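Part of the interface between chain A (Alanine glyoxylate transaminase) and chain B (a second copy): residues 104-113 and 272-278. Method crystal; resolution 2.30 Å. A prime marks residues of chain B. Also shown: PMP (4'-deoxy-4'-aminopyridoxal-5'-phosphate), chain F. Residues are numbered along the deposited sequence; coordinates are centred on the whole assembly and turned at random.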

# COMPACT_ATOMS: atom_id res chain seq x y z
N THR A 104 -23.63 -11.20 -0.97
CA THR A 104 -22.33 -11.34 -1.58
C THR A 104 -22.18 -12.70 -2.27
O THR A 104 -23.07 -13.55 -2.19
CB THR A 104 -21.24 -11.21 -0.50
OG1 THR A 104 -21.47 -12.19 0.52
CG2 THR A 104 -21.29 -9.83 0.14
N ILE A 105 -21.05 -12.87 -2.95
CA ILE A 105 -20.74 -14.12 -3.65
C ILE A 105 -20.27 -15.11 -2.60
O ILE A 105 -19.08 -15.39 -2.47
CB ILE A 105 -19.60 -13.89 -4.70
CG1 ILE A 105 -20.05 -12.86 -5.74
CG2 ILE A 105 -19.25 -15.20 -5.39
CD1 ILE A 105 -21.28 -13.25 -6.52
N GLY A 106 -21.21 -15.62 -1.80
CA GLY A 106 -20.88 -16.57 -0.75
C GLY A 106 -20.23 -15.93 0.46
O GLY A 106 -20.04 -14.72 0.50
N GLY A 107 -19.90 -16.74 1.46
CA GLY A 107 -19.24 -16.22 2.65
C GLY A 107 -17.86 -15.71 2.28
O GLY A 107 -17.34 -14.80 2.93
N THR A 108 -17.28 -16.28 1.22
CA THR A 108 -15.95 -15.91 0.73
C THR A 108 -15.96 -14.46 0.25
O THR A 108 -15.13 -13.66 0.67
CB THR A 108 -15.51 -16.80 -0.47
OG1 THR A 108 -15.48 -18.18 -0.06
CG2 THR A 108 -14.12 -16.39 -0.97
N GLY A 109 -16.89 -14.13 -0.63
CA GLY A 109 -16.98 -12.77 -1.14
C GLY A 109 -17.19 -11.79 -0.01
O GLY A 109 -16.58 -10.73 0.01
N ALA A 110 -18.06 -12.15 0.93
CA ALA A 110 -18.34 -11.30 2.09
C ALA A 110 -17.06 -10.99 2.84
O ALA A 110 -16.79 -9.85 3.21
CB ALA A 110 -19.34 -11.99 3.01
N LEU A 111 -16.26 -12.03 3.07
CA LEU A 111 -15.00 -11.87 3.80
C LEU A 111 -13.96 -11.06 3.00
O LEU A 111 -13.16 -10.33 3.58
CB LEU A 111 -14.43 -13.26 4.15
CG LEU A 111 -14.60 -13.92 5.54
CD1 LEU A 111 -15.34 -13.03 6.51
CD2 LEU A 111 -15.30 -15.26 5.36
N ASP A 112 -13.98 -11.18 1.67
CA ASP A 112 -13.05 -10.43 0.82
C ASP A 112 -13.48 -8.96 0.79
O ASP A 112 -12.65 -8.05 0.92
CB ASP A 112 -13.05 -11.04 -0.59
CG ASP A 112 -12.23 -10.23 -1.59
OD1 ASP A 112 -12.85 -9.45 -2.35
OD2 ASP A 112 -10.99 -10.35 -1.61
N LEU A 113 -14.78 -8.72 0.64
CA LEU A 113 -15.30 -7.37 0.63
C LEU A 113 -14.94 -6.67 1.95
O LEU A 113 -14.47 -5.53 1.95
CB LEU A 113 -16.82 -7.40 0.41
CG LEU A 113 -17.28 -7.01 -1.01
CD1 LEU A 113 -16.35 -7.60 -2.03
CD2 LEU A 113 -18.72 -7.45 -1.26
N LYS B 272 -7.72 -16.44 -6.69
CA LYS B 272 -9.16 -16.61 -6.86
C LYS B 272 -10.01 -17.35 -5.83
O LYS B 272 -11.04 -16.82 -5.40
CB LYS B 272 -9.44 -17.19 -8.24
CG LYS B 272 -10.90 -17.09 -8.66
CD LYS B 272 -11.02 -17.19 -10.17
CE LYS B 272 -12.47 -17.13 -10.61
NZ LYS B 272 -13.28 -18.18 -9.91
N GLN B 273 -9.64 -18.56 -5.43
CA GLN B 273 -10.49 -19.28 -4.48
C GLN B 273 -10.80 -18.46 -3.23
O GLN B 273 -11.94 -18.42 -2.78
CB GLN B 273 -9.88 -20.65 -4.10
CG GLN B 273 -10.84 -21.53 -3.27
CD GLN B 273 -10.42 -22.99 -3.23
OE1 GLN B 273 -10.59 -23.73 -4.21
NE2 GLN B 273 -9.85 -23.41 -2.09
N PRO B 274 -9.78 -17.78 -2.67
CA PRO B 274 -9.99 -16.97 -1.47
C PRO B 274 -10.86 -15.71 -1.68
O PRO B 274 -11.25 -15.07 -0.70
CB PRO B 274 -8.57 -16.63 -1.01
CG PRO B 274 -7.72 -17.74 -1.61
CD PRO B 274 -8.34 -17.91 -2.96
N ILE B 275 -11.15 -15.33 -2.92
CA ILE B 275 -12.01 -14.16 -3.07
C ILE B 275 -13.43 -14.48 -3.53
O ILE B 275 -14.38 -13.89 -3.01
CB ILE B 275 -11.39 -13.04 -3.96
CG1 ILE B 275 -12.21 -12.87 -5.22
CG2 ILE B 275 -9.93 -13.28 -4.22
CD1 ILE B 275 -12.06 -11.50 -5.79
N ASP B 276 -13.61 -15.40 -4.48
CA ASP B 276 -14.97 -15.76 -4.89
C ASP B 276 -15.20 -17.27 -4.80
O ASP B 276 -16.33 -17.74 -4.95
CB ASP B 276 -15.31 -15.27 -6.32
CG ASP B 276 -14.63 -16.08 -7.42
OD1 ASP B 276 -14.25 -17.25 -7.20
OD2 ASP B 276 -14.49 -15.53 -8.54
N PHE B 277 -14.13 -18.01 -4.53
CA PHE B 277 -14.15 -19.48 -4.46
C PHE B 277 -14.36 -20.05 -5.87
O PHE B 277 -13.52 -20.81 -6.35
CB PHE B 277 -15.22 -20.03 -3.52
CG PHE B 277 -14.80 -21.30 -2.83
CD1 PHE B 277 -14.41 -21.29 -1.50
CD2 PHE B 277 -14.73 -22.51 -3.53
CE1 PHE B 277 -13.96 -22.46 -0.87
CE2 PHE B 277 -14.28 -23.68 -2.92
CZ PHE B 277 -13.89 -23.65 -1.58
N CYS B 278 -15.46 -19.70 -6.51
CA CYS B 278 -15.73 -20.16 -7.88
C CYS B 278 -16.96 -19.46 -8.42
O CYS B 278 -17.77 -18.93 -7.67
CB CYS B 278 -15.95 -21.67 -7.93
SG CYS B 278 -17.53 -22.22 -7.24
N1 PMP F . -16.47 -19.63 6.05
C2 PMP F . -16.07 -20.87 6.41
C2A PMP F . -15.59 -21.04 7.85
C3 PMP F . -16.11 -21.96 5.50
O3 PMP F . -15.69 -23.21 5.91
C4 PMP F . -16.58 -21.72 4.15
C4A PMP F . -16.62 -22.91 3.17
N4A PMP F . -15.75 -22.73 2.01
C5 PMP F . -17.02 -20.29 3.79
C6 PMP F . -16.94 -19.28 4.78
C5A PMP F . -17.54 -19.91 2.39
O4P PMP F . -18.49 -20.44 2.21
P PMP F . -19.16 -20.00 0.74
O1P PMP F . -20.77 -19.01 0.74
O2P PMP F . -19.55 -21.67 -0.12
O3P PMP F . -18.00 -19.08 -0.32
O HOH W 1 -12.54 -14.73 1.70

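Protein interfaces are often pictured as hydrogen bonds traded between side chains, yet a small contact can be built on packing, much of it of a side chain against backbone, with no direct hydrogen bond. The meeting of residues 104-113 of one alanine glyoxylate transaminase subunit with residues 272-278 of its second copy is a clear example. The two helices cross almost at right angles, at 93°, with their axes 7.4 Å apart at the closest, so contact is concentrated in a short patch. It buries 312 Å² in all, and no direct hydrogen bond spans it.

Thr108 covers the most surface. Its CA-to-CB bond points toward the partner, and with chi1 in the m well its methyl lies among the backbone carbonyls of the other chain: CG2 of Thr108 is 3.2 Å from O of Pro274′, 3.2 Å from O of Ile275′ and 3.5 Å from O of Gln273′. These are packing contacts, since a methyl carbon is at best a feeble donor. The hydroxyl has other work. OG1 of Thr108 donates a hydrogen bond to O3P of PMP at 2.7 Å, and the backbone N of Thr108 donates a longer one to the same O3P atom at 3.3 Å. One residue thus ties the cofactor phosphate to the subunit boundary. The same OG1 lies at the edge of the Phe277′ ring, 3.6 Å from CD1 of Phe277′, while CE1 of that ring comes within 3.4 Å of N4A of PMP.

Ile275′ is the chief counterpart, and it uses both backbone and side chain. Its carbonyl lies by Gly109: CA of Gly109 makes a CA-H...O contact of 3.4 Å with O of Ile275′. A CB there would clear the partner, at 4.0 Å from O of Ile275′, but would clash with O of Ile105 in its own chain. The side chain of Ile275′ leaves sideways and meets Asp112, whose OD2 is 3.6 Å from CB of Ile275′; that carboxylate oxygen finds its hydrogen bond elsewhere in the structure.

The CA-to-CB bond of Asp112 points toward the partner, and the residue ranks third in area covered. At the other end of the patch, CG2 of Ile105 packs 4.0 Å from CB of Asp276′, although the end of the isoleucine leads away.

Polar linkage is left to water. Water 1 donates to O of Thr108 at 3.0 Å and to O of Pro274′ at 2.7 Å, joining two carbonyls that, both being acceptors, could not bond to each other.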